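Local coordinates for protein NAD(P)H-flavin oxidoreductase (Staphylococcus epidermidis ATCC 12228, PDB 3GBH) that binds flavin mononucleotide and probably uses NAD(P)H to reduce flavin or other substrates, at residues E70-N75 with N162-F167; M85-G90 with V186-I191. One frame throughout, in Å; residues are numbered along the deposited sequence.

Both contacts are buried and meet at the central antiparallel sheet, but they do different work there. Interaction 2 joins two neighbouring strands near the centre of the chain by main-chain hydrogen bonds and aliphatic packing. Interaction 1, its centre about 10 Å from that of interaction 2, brings the loop 70-75 against the end of strand 160-164 and the loop that follows it, and is partly polar: the same amide that bonds across the segments also bonds the flavin's pyrimidine edge. The two are directly connected: strand 160-164 pairs with strand 183-192, with Ile164 N 2.9 Å from Ala188 O, and the ring of Phe72 packs on selenomethionine Met85, CZ to CG 3.7 Å.

Interaction 1 of 2, residues E70-N75 with N162-F167; sequences ESFGFN and NPIGGF. With FMN (flavin mononucleotide), chain H.
One side-chain amide, that of Asn75, bonds both the flavin and the backbone of the facing loop. With CG anti to its own carbonyl carbon, the amide reaches the FMN pocket, to which Asn75 and 162-166 all belong. Its ND2 donates to Gly166 O at 3.0 Å, and also to O4 of FMN, while OD1 of Asn75 accepts from FMN N3 at 2.8 Å; the two flavin bonds together restrict rotation of the amide. Gly166 O lies only 3° out of the Asn75 amide plane, although ND2 sits 37° above the carbonyl plane of Gly166. Gly166 N also donates to FMN O4 at 3.0 Å, and Gly165 N does so weakly. Gly166 centres an inverse gamma turn and, with no side chain, brings its main chain close to both O4 and the Asn75 amide. Ile164 CG2 packs 3.6 Å from Asn75 ND2.

Beside this polar site, the rings of Phe72 and Phe167 lie side by side, their planes 10° apart but slid so far that they barely overlap. Instead Phe167 CB sits over one face of the Phe72 ring, 3.9 Å from its centroid, a CH-pi contact, while Ile164 CG2 meets the edge of that ring. Phe167 CA also makes a CA-H...O contact with Ser71 O.

Gln78 of helix 76-81 donates a hydrogen bond from NE2 to Asn162 OD1 and a weak one to Asn75 OD1; Phe72 packs on strands 84-91 and 183-192, and Phe167 reaches Ile172 of helix 172-176.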
ATOM      1  N   GLU B  70     -21.881  42.616 -16.029  1.00 24.53           N
ATOM      2  CA  GLU B  70     -23.242  42.137 -16.317  1.00 25.96           C
ATOM      3  C   GLU B  70     -23.217  40.698 -16.838  1.00 26.26           C
ATOM      4  O   GLU B  70     -24.099  39.913 -16.510  1.00 26.94           O
ATOM      5  CB  GLU B  70     -23.986  43.081 -17.286  1.00 26.71           C
ATOM      6  N   SER B  71     -22.184  40.343 -17.602  1.00 25.49           N
ATOM      7  CA  SER B  71     -22.033  38.975 -18.097  1.00 26.02           C
ATOM      8  C   SER B  71     -21.804  37.915 -17.014  1.00 26.29           C
ATOM      9  O   SER B  71     -21.909  36.726 -17.302  1.00 26.82           O
ATOM     10  CB  SER B  71     -20.881  38.896 -19.103  1.00 25.44           C
ATOM     11  OG  SER B  71     -21.096  39.802 -20.171  1.00 31.22           O
ATOM     12  N   PHE B  72     -21.433  38.310 -15.798  1.00 25.87           N
ATOM     13  CA  PHE B  72     -21.249  37.318 -14.746  1.00 26.68           C
ATOM     14  C   PHE B  72     -22.450  37.124 -13.859  1.00 28.52           C
ATOM     15  O   PHE B  72     -22.453  36.226 -13.023  1.00 31.31           O
ATOM     16  CB  PHE B  72     -19.947  37.541 -13.973  1.00 26.20           C
ATOM     17  CG  PHE B  72     -18.783  36.969 -14.681  1.00 22.98           C
ATOM     18  CD1 PHE B  72     -18.173  37.680 -15.691  1.00 23.42           C
ATOM     19  CD2 PHE B  72     -18.354  35.691 -14.415  1.00 24.82           C
ATOM     20  CE1 PHE B  72     -17.121  37.129 -16.413  1.00 27.25           C
ATOM     21  CE2 PHE B  72     -17.294  35.133 -15.124  1.00 22.45           C
ATOM     22  CZ  PHE B  72     -16.682  35.842 -16.127  1.00 26.78           C
ATOM     23  N   GLY B  73     -23.500  37.886 -14.098  1.00 29.35           N
ATOM     24  CA  GLY B  73     -24.814  37.566 -13.518  1.00 30.57           C
ATOM     25  C   GLY B  73     -24.775  37.385 -12.018  1.00 31.30           C
ATOM     26  O   GLY B  73     -24.372  38.297 -11.306  1.00 31.06           O
ATOM     27  N   PHE B  74     -25.167  36.204 -11.533  1.00 32.65           N
ATOM     28  CA  PHE B  74     -25.238  35.979 -10.097  1.00 34.05           C
ATOM     29  C   PHE B  74     -23.870  35.627  -9.530  1.00 31.39           C
ATOM     30  O   PHE B  74     -23.757  35.419  -8.322  1.00 31.91           O
ATOM     31  CB  PHE B  74     -26.280  34.897  -9.714  1.00 37.95           C
ATOM     32  CG  PHE B  74     -27.704  35.263 -10.085  1.00 45.50           C
ATOM     33  CD1 PHE B  74     -28.423  36.189  -9.329  1.00 48.41           C
ATOM     34  CD2 PHE B  74     -28.314  34.699 -11.212  1.00 50.05           C
ATOM     35  CE1 PHE B  74     -29.724  36.538  -9.683  1.00 50.58           C
ATOM     36  CE2 PHE B  74     -29.620  35.042 -11.571  1.00 50.03           C
ATOM     37  CZ  PHE B  74     -30.325  35.963 -10.809  1.00 49.04           C
ATOM     38  N   ASN B  75     -22.839  35.591 -10.370  1.00 27.92           N
ATOM     39  CA  ASN B  75     -21.468  35.404  -9.905  1.00 26.71           C
ATOM     40  C   ASN B  75     -20.696  36.738  -9.656  1.00 27.02           C
ATOM     41  O   ASN B  75     -19.463  36.825  -9.803  1.00 24.88           O
ATOM     42  CB  ASN B  75     -20.755  34.466 -10.880  1.00 27.09           C
ATOM     43  CG  ASN B  75     -21.344  33.080 -10.865  1.00 23.81           C
ATOM     44  OD1 ASN B  75     -21.348  32.438  -9.833  1.00 28.25           O
ATOM     45  ND2 ASN B  75     -21.842  32.604 -12.003  1.00 27.32           N
ATOM     46  N   ASN B 162     -12.628  29.319  -7.886  1.00 22.56           N
ATOM     47  CA  ASN B 162     -14.043  28.935  -8.086  1.00 22.67           C
ATOM     48  C   ASN B 162     -14.250  28.818  -9.576  1.00 22.86           C
ATOM     49  O   ASN B 162     -14.193  29.838 -10.304  1.00 21.88           O
ATOM     50  CB  ASN B 162     -14.988  29.972  -7.477  1.00 21.44           C
ATOM     51  CG  ASN B 162     -16.492  29.654  -7.673  1.00 24.65           C
ATOM     52  OD1 ASN B 162     -17.295  30.563  -7.631  1.00 31.35           O
ATOM     53  ND2 ASN B 162     -16.862  28.382  -7.850  1.00 24.23           N
ATOM     54  N   PRO B 163     -14.431  27.579 -10.066  1.00 22.31           N
ATOM     55  CA  PRO B 163     -14.769  27.452 -11.493  1.00 22.13           C
ATOM     56  C   PRO B 163     -16.191  27.879 -11.725  1.00 22.24           C
ATOM     57  O   PRO B 163     -17.053  27.621 -10.891  1.00 22.85           O
ATOM     58  CB  PRO B 163     -14.534  25.970 -11.784  1.00 22.36           C
ATOM     59  CG  PRO B 163     -14.752  25.285 -10.470  1.00 23.77           C
ATOM     60  CD  PRO B 163     -14.341  26.269  -9.399  1.00 24.10           C
ATOM     61  N   ILE B 164     -16.431  28.540 -12.857  1.00 22.32           N
ATOM     62  CA  ILE B 164     -17.668  29.245 -13.104  1.00 21.92           C
ATOM     63  C   ILE B 164     -18.079  28.999 -14.560  1.00 24.41           C
ATOM     64  O   ILE B 164     -17.278  29.201 -15.482  1.00 23.66           O
ATOM     65  CB  ILE B 164     -17.508  30.777 -12.794  1.00 22.87           C
ATOM     66  CG1 ILE B 164     -17.368  31.004 -11.280  1.00 23.10           C
ATOM     67  CG2 ILE B 164     -18.698  31.591 -13.304  1.00 19.87           C
ATOM     68  CD1 ILE B 164     -16.960  32.392 -10.830  1.00 22.68           C
ATOM     69  N   GLY B 165     -19.314  28.514 -14.738  1.00 24.09           N
ATOM     70  CA  GLY B 165     -19.909  28.285 -16.044  1.00 24.86           C
ATOM     71  C   GLY B 165     -21.086  29.211 -16.247  1.00 25.12           C
ATOM     72  O   GLY B 165     -21.544  29.393 -17.359  1.00 25.62           O
ATOM     73  N   GLY B 166     -21.531  29.848 -15.164  1.00 25.80           N
ATOM     74  CA  GLY B 166     -22.668  30.732 -15.189  1.00 25.52           C
ATOM     75  C   GLY B 166     -22.347  32.140 -15.623  1.00 25.86           C
ATOM     76  O   GLY B 166     -22.559  33.079 -14.862  1.00 27.00           O
ATOM     77  N   PHE B 167     -21.844  32.282 -16.849  1.00 25.37           N
ATOM     78  CA  PHE B 167     -21.631  33.590 -17.448  1.00 24.46           C
ATOM     79  C   PHE B 167     -22.158  33.602 -18.885  1.00 25.04           C
ATOM     80  O   PHE B 167     -22.427  32.548 -19.467  1.00 24.88           O
ATOM     81  CB  PHE B 167     -20.148  34.045 -17.329  1.00 23.41           C
ATOM     82  CG  PHE B 167     -19.151  33.179 -18.050  1.00 24.50           C
ATOM     83  CD1 PHE B 167     -18.768  31.953 -17.541  1.00 22.29           C
ATOM     84  CD2 PHE B 167     -18.544  33.622 -19.214  1.00 25.81           C
ATOM     85  CE1 PHE B 167     -17.831  31.173 -18.190  1.00 26.57           C
ATOM     86  CE2 PHE B 167     -17.631  32.853 -19.854  1.00 26.37           C
ATOM     87  CZ  PHE B 167     -17.271  31.625 -19.355  1.00 25.70           C
TER
HETATM   88  N1  FMN H 300     -20.047  27.898  -8.825  1.00 26.79           N
HETATM   89  C2  FMN H 300     -20.646  29.150  -8.795  1.00 29.05           C
HETATM   90  O2  FMN H 300     -20.771  29.779  -7.739  1.00 28.12           O
HETATM   91  N3  FMN H 300     -21.126  29.687  -9.960  1.00 26.22           N
HETATM   92  C4  FMN H 300     -21.003  29.003 -11.173  1.00 28.95           C
HETATM   93  O4  FMN H 300     -21.456  29.521 -12.211  1.00 27.97           O
HETATM   94  C4A FMN H 300     -20.421  27.746 -11.194  1.00 25.78           C
HETATM   95  N5  FMN H 300     -20.313  27.015 -12.364  1.00 25.88           N
HETATM   96  C5A FMN H 300     -19.450  25.942 -12.434  1.00 25.95           C
HETATM   97  C6  FMN H 300     -19.051  25.413 -13.674  1.00 25.91           C
HETATM   98  C7  FMN H 300     -18.184  24.343 -13.739  1.00 25.53           C
HETATM   99  C7M FMN H 300     -17.770  23.785 -15.074  1.00 26.99           C
HETATM  100  C8  FMN H 300     -17.713  23.766 -12.555  1.00 26.33           C
HETATM  101  C8M FMN H 300     -16.765  22.607 -12.547  1.00 24.47           C
HETATM  102  C9  FMN H 300     -18.107  24.283 -11.334  1.00 25.64           C
HETATM  103  C9A FMN H 300     -18.970  25.380 -11.243  1.00 27.17           C
HETATM  104  N10 FMN H 300     -19.359  25.923 -10.009  1.00 27.38           N
HETATM  105  C10 FMN H 300     -19.947  27.189  -9.999  1.00 28.41           C
HETATM  106  C1' FMN H 300     -18.791  25.385  -8.712  1.00 25.48           C
HETATM  107  C2' FMN H 300     -19.527  24.084  -8.393  1.00 26.98           C
HETATM  108  O2' FMN H 300     -20.812  24.348  -7.857  1.00 25.38           O
HETATM  109  C3' FMN H 300     -18.684  23.259  -7.414  1.00 27.11           C
HETATM  110  O3' FMN H 300     -17.494  22.870  -8.054  1.00 27.19           O
HETATM  111  C4' FMN H 300     -19.394  22.022  -6.864  1.00 28.68           C
HETATM  112  O4' FMN H 300     -20.511  22.435  -6.077  1.00 27.17           O
HETATM  113  C5' FMN H 300     -18.426  21.188  -6.028  1.00 27.90           C
HETATM  114  O5' FMN H 300     -17.951  21.950  -4.925  1.00 24.97           O
HETATM  115  P   FMN H 300     -16.383  22.177  -4.721  1.00 25.45           P
HETATM  116  O1P FMN H 300     -16.145  22.977  -3.473  1.00 23.29           O
HETATM  117  O2P FMN H 300     -15.857  22.848  -5.956  1.00 23.75           O
HETATM  118  O3P FMN H 300     -15.683  20.844  -4.598  1.00 24.66           O

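Interaction 2 of 2, residues M85-G90 with V186-I191; sequences MLIIFG and VLAIAI
An antiparallel strand pair in the middle of the nitroreductase-family sheet, interrupted by a classic beta bulge, joins 85-90 to 186-191; the strand directions differ by 162°. At the bulge two residues, Val186 and Leu187, are set opposite the single Ile88: Ile88 O accepts from Val186 N at 2.8 Å, and only weakly from Leu187 N. Ile88 N returns a bond to Leu187 O. Further along, Leu86 and Ile189 form a hydrogen-bonded pair, Ile189 N to Leu86 O measuring 2.7 Å and Leu86 N to Ile189 O 2.9 Å. Ala188 CA adds a CA-H...O contact to the same Leu86 O.

Side chains divide between the two faces. On that of Leu86, Ile88, Leu187 and Ile189, the Ile88 CD1 methyl meets Ile189 CD1 at 3.6 Å, the two side chains crossing obliquely. The Ile88 and Leu187 side chains lie side by side, with CD1 of the first and CD2 of the second in contact. Leu86 CG packs on Ile191 CG2. Leu86 and Ile88 are covered by Leu150 and Met146 of helix 132-156, the long helix against this face, while the Leu187 side chain has its nearest atom about 4 Å from a bound FMN.

The other face carries Met85, Ile87, Ala188 and Ala190, and the loop residues Phe72 and Phe167 pack on it. Met85 is modelled as selenomethionine. Its CG stands anti to the backbone N (chi1 -180°), and bends at the next two torsions fold the chain across the neighbouring strand: SE lies 3.9 Å from Ala188 CB and 3.6 Å from Ala190 N, and the terminal CE meets Ala190 CB at 4.1 Å.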
HETATM    1  N   MSE B  85     -10.324  37.290 -12.616  1.00 22.44           N
HETATM    2  CA  MSE B  85     -11.241  36.323 -13.222  1.00 22.10           C
HETATM    3  C   MSE B  85     -10.600  35.797 -14.498  1.00 22.83           C
HETATM    4  O   MSE B  85     -10.451  36.530 -15.483  1.00 23.23           O
HETATM    5  CB  MSE B  85     -12.574  36.977 -13.549  1.00 23.71           C
HETATM    6  CG  MSE B  85     -13.595  36.029 -14.184  1.00 24.36           C
HETATM    7 SE   MSE B  85     -14.166  34.588 -13.004  0.75 21.21          SE
HETATM    8  CE  MSE B  85     -15.390  35.613 -11.920  1.00 21.14           C
ATOM      9  N   LEU B  86     -10.227  34.528 -14.477  1.00 22.58           N
ATOM     10  CA  LEU B  86      -9.632  33.876 -15.628  1.00 23.48           C
ATOM     11  C   LEU B  86     -10.779  33.422 -16.512  1.00 25.09           C
ATOM     12  O   LEU B  86     -11.682  32.773 -16.023  1.00 26.01           O
ATOM     13  CB  LEU B  86      -8.798  32.676 -15.195  1.00 23.79           C
ATOM     14  CG  LEU B  86      -7.774  32.893 -14.074  1.00 26.51           C
ATOM     15  CD1 LEU B  86      -6.931  31.642 -13.853  1.00 30.29           C
ATOM     16  CD2 LEU B  86      -6.887  34.082 -14.368  1.00 23.63           C
ATOM     17  N   ILE B  87     -10.773  33.802 -17.784  1.00 23.08           N
ATOM     18  CA  ILE B  87     -11.743  33.258 -18.733  1.00 23.45           C
ATOM     19  C   ILE B  87     -10.965  32.466 -19.770  1.00 23.43           C
ATOM     20  O   ILE B  87     -10.119  33.021 -20.469  1.00 23.42           O
ATOM     21  CB  ILE B  87     -12.580  34.342 -19.389  1.00 23.08           C
ATOM     22  CG1 ILE B  87     -13.152  35.298 -18.325  1.00 25.69           C
ATOM     23  CG2 ILE B  87     -13.723  33.723 -20.224  1.00 21.62           C
ATOM     24  CD1 ILE B  87     -13.927  36.510 -18.909  1.00 23.92           C
ATOM     25  N   ILE B  88     -11.246  31.165 -19.853  1.00 21.91           N
ATOM     26  CA  ILE B  88     -10.497  30.267 -20.711  1.00 22.66           C
ATOM     27  C   ILE B  88     -11.333  29.989 -21.955  1.00 23.73           C
ATOM     28  O   ILE B  88     -12.477  29.578 -21.864  1.00 23.51           O
ATOM     29  CB  ILE B  88     -10.165  28.964 -19.998  1.00 24.55           C
ATOM     30  CG1 ILE B  88      -9.287  29.242 -18.763  1.00 27.63           C
ATOM     31  CG2 ILE B  88      -9.462  27.983 -20.947  1.00 24.55           C
ATOM     32  CD1 ILE B  88      -9.339  28.140 -17.740  1.00 26.43           C
ATOM     33  N   PHE B  89     -10.737  30.285 -23.105  1.00 23.77           N
ATOM     34  CA  PHE B  89     -11.317  30.120 -24.403  1.00 22.57           C
ATOM     35  C   PHE B  89     -10.566  28.993 -25.108  1.00 22.03           C
ATOM     36  O   PHE B  89      -9.407  28.726 -24.806  1.00 23.61           O
ATOM     37  CB  PHE B  89     -11.132  31.395 -25.224  1.00 21.83           C
ATOM     38  CG  PHE B  89     -11.949  32.561 -24.760  1.00 21.56           C
ATOM     39  CD1 PHE B  89     -11.492  33.372 -23.728  1.00 21.02           C
ATOM     40  CD2 PHE B  89     -13.166  32.866 -25.378  1.00 22.09           C
ATOM     41  CE1 PHE B  89     -12.235  34.451 -23.300  1.00 22.37           C
ATOM     42  CE2 PHE B  89     -13.920  33.925 -24.975  1.00 22.99           C
ATOM     43  CZ  PHE B  89     -13.461  34.742 -23.917  1.00 23.98           C
ATOM     44  N   GLY B  90     -11.239  28.353 -26.047  1.00 22.55           N
ATOM     45  CA  GLY B  90     -10.638  27.348 -26.897  1.00 22.34           C
ATOM     46  C   GLY B  90     -10.515  27.938 -28.296  1.00 21.35           C
ATOM     47  O   GLY B  90     -11.436  28.574 -28.793  1.00 20.21           O
ATOM     48  N   VAL B 186     -14.881  28.393 -22.673  1.00 21.85           N
ATOM     49  CA  VAL B 186     -15.013  27.049 -22.117  1.00 22.97           C
ATOM     50  C   VAL B 186     -15.489  27.136 -20.669  1.00 23.86           C
ATOM     51  O   VAL B 186     -16.542  26.622 -20.308  1.00 22.80           O
ATOM     52  CB  VAL B 186     -13.676  26.271 -22.196  1.00 23.32           C
ATOM     53  CG1 VAL B 186     -13.842  24.888 -21.553  1.00 20.41           C
ATOM     54  CG2 VAL B 186     -13.204  26.141 -23.664  1.00 21.85           C
ATOM     55  N   LEU B 187     -14.711  27.821 -19.843  1.00 23.37           N
ATOM     56  CA  LEU B 187     -15.131  28.106 -18.483  1.00 24.13           C
ATOM     57  C   LEU B 187     -14.324  29.252 -17.940  1.00 24.63           C
ATOM     58  O   LEU B 187     -13.311  29.605 -18.538  1.00 24.55           O
ATOM     59  CB  LEU B 187     -14.944  26.886 -17.588  1.00 26.60           C
ATOM     60  CG  LEU B 187     -13.598  26.564 -17.016  1.00 27.38           C
ATOM     61  CD1 LEU B 187     -13.740  25.516 -15.832  1.00 28.70           C
ATOM     62  CD2 LEU B 187     -12.683  26.062 -18.107  1.00 33.34           C
ATOM     63  N   ALA B 188     -14.806  29.838 -16.842  1.00 22.90           N
ATOM     64  CA  ALA B 188     -14.085  30.892 -16.133  1.00 23.96           C
ATOM     65  C   ALA B 188     -13.579  30.339 -14.805  1.00 23.61           C
ATOM     66  O   ALA B 188     -14.107  29.335 -14.318  1.00 23.45           O
ATOM     67  CB  ALA B 188     -14.968  32.077 -15.912  1.00 22.23           C
ATOM     68  N   ILE B 189     -12.549  30.970 -14.233  1.00 23.47           N
ATOM     69  CA  ILE B 189     -12.019  30.565 -12.934  1.00 23.31           C
ATOM     70  C   ILE B 189     -11.696  31.803 -12.115  1.00 22.68           C
ATOM     71  O   ILE B 189     -10.789  32.544 -12.492  1.00 22.51           O
ATOM     72  CB  ILE B 189     -10.743  29.696 -13.068  1.00 25.41           C
ATOM     73  CG1 ILE B 189     -10.950  28.505 -14.025  1.00 25.85           C
ATOM     74  CG2 ILE B 189     -10.277  29.184 -11.675  1.00 21.11           C
ATOM     75  CD1 ILE B 189      -9.727  27.612 -14.181  1.00 25.67           C
ATOM     76  N   ALA B 190     -12.441  32.055 -11.029  1.00 20.24           N
ATOM     77  CA  ALA B 190     -12.079  33.136 -10.112  1.00 21.83           C
ATOM     78  C   ALA B 190     -10.876  32.659  -9.326  1.00 22.04           C
ATOM     79  O   ALA B 190     -10.853  31.515  -8.892  1.00 21.11           O
ATOM     80  CB  ALA B 190     -13.256  33.502  -9.115  1.00 21.05           C
ATOM     81  N   ILE B 191      -9.904  33.540  -9.104  1.00 22.51           N
ATOM     82  CA  ILE B 191      -8.721  33.171  -8.333  1.00 21.85           C
ATOM     83  C   ILE B 191      -8.356  34.325  -7.403  1.00 22.32           C
ATOM     84  O   ILE B 191      -8.508  35.487  -7.751  1.00 20.05           O
ATOM     85  CB  ILE B 191      -7.547  32.783  -9.275  1.00 23.11           C
ATOM     86  CG1 ILE B 191      -6.327  32.288  -8.475  1.00 23.76           C
ATOM     87  CG2 ILE B 191      -7.142  33.963 -10.192  1.00 20.42           C
ATOM     88  CD1 ILE B 191      -5.220  31.714  -9.380  1.00 22.35           C
TER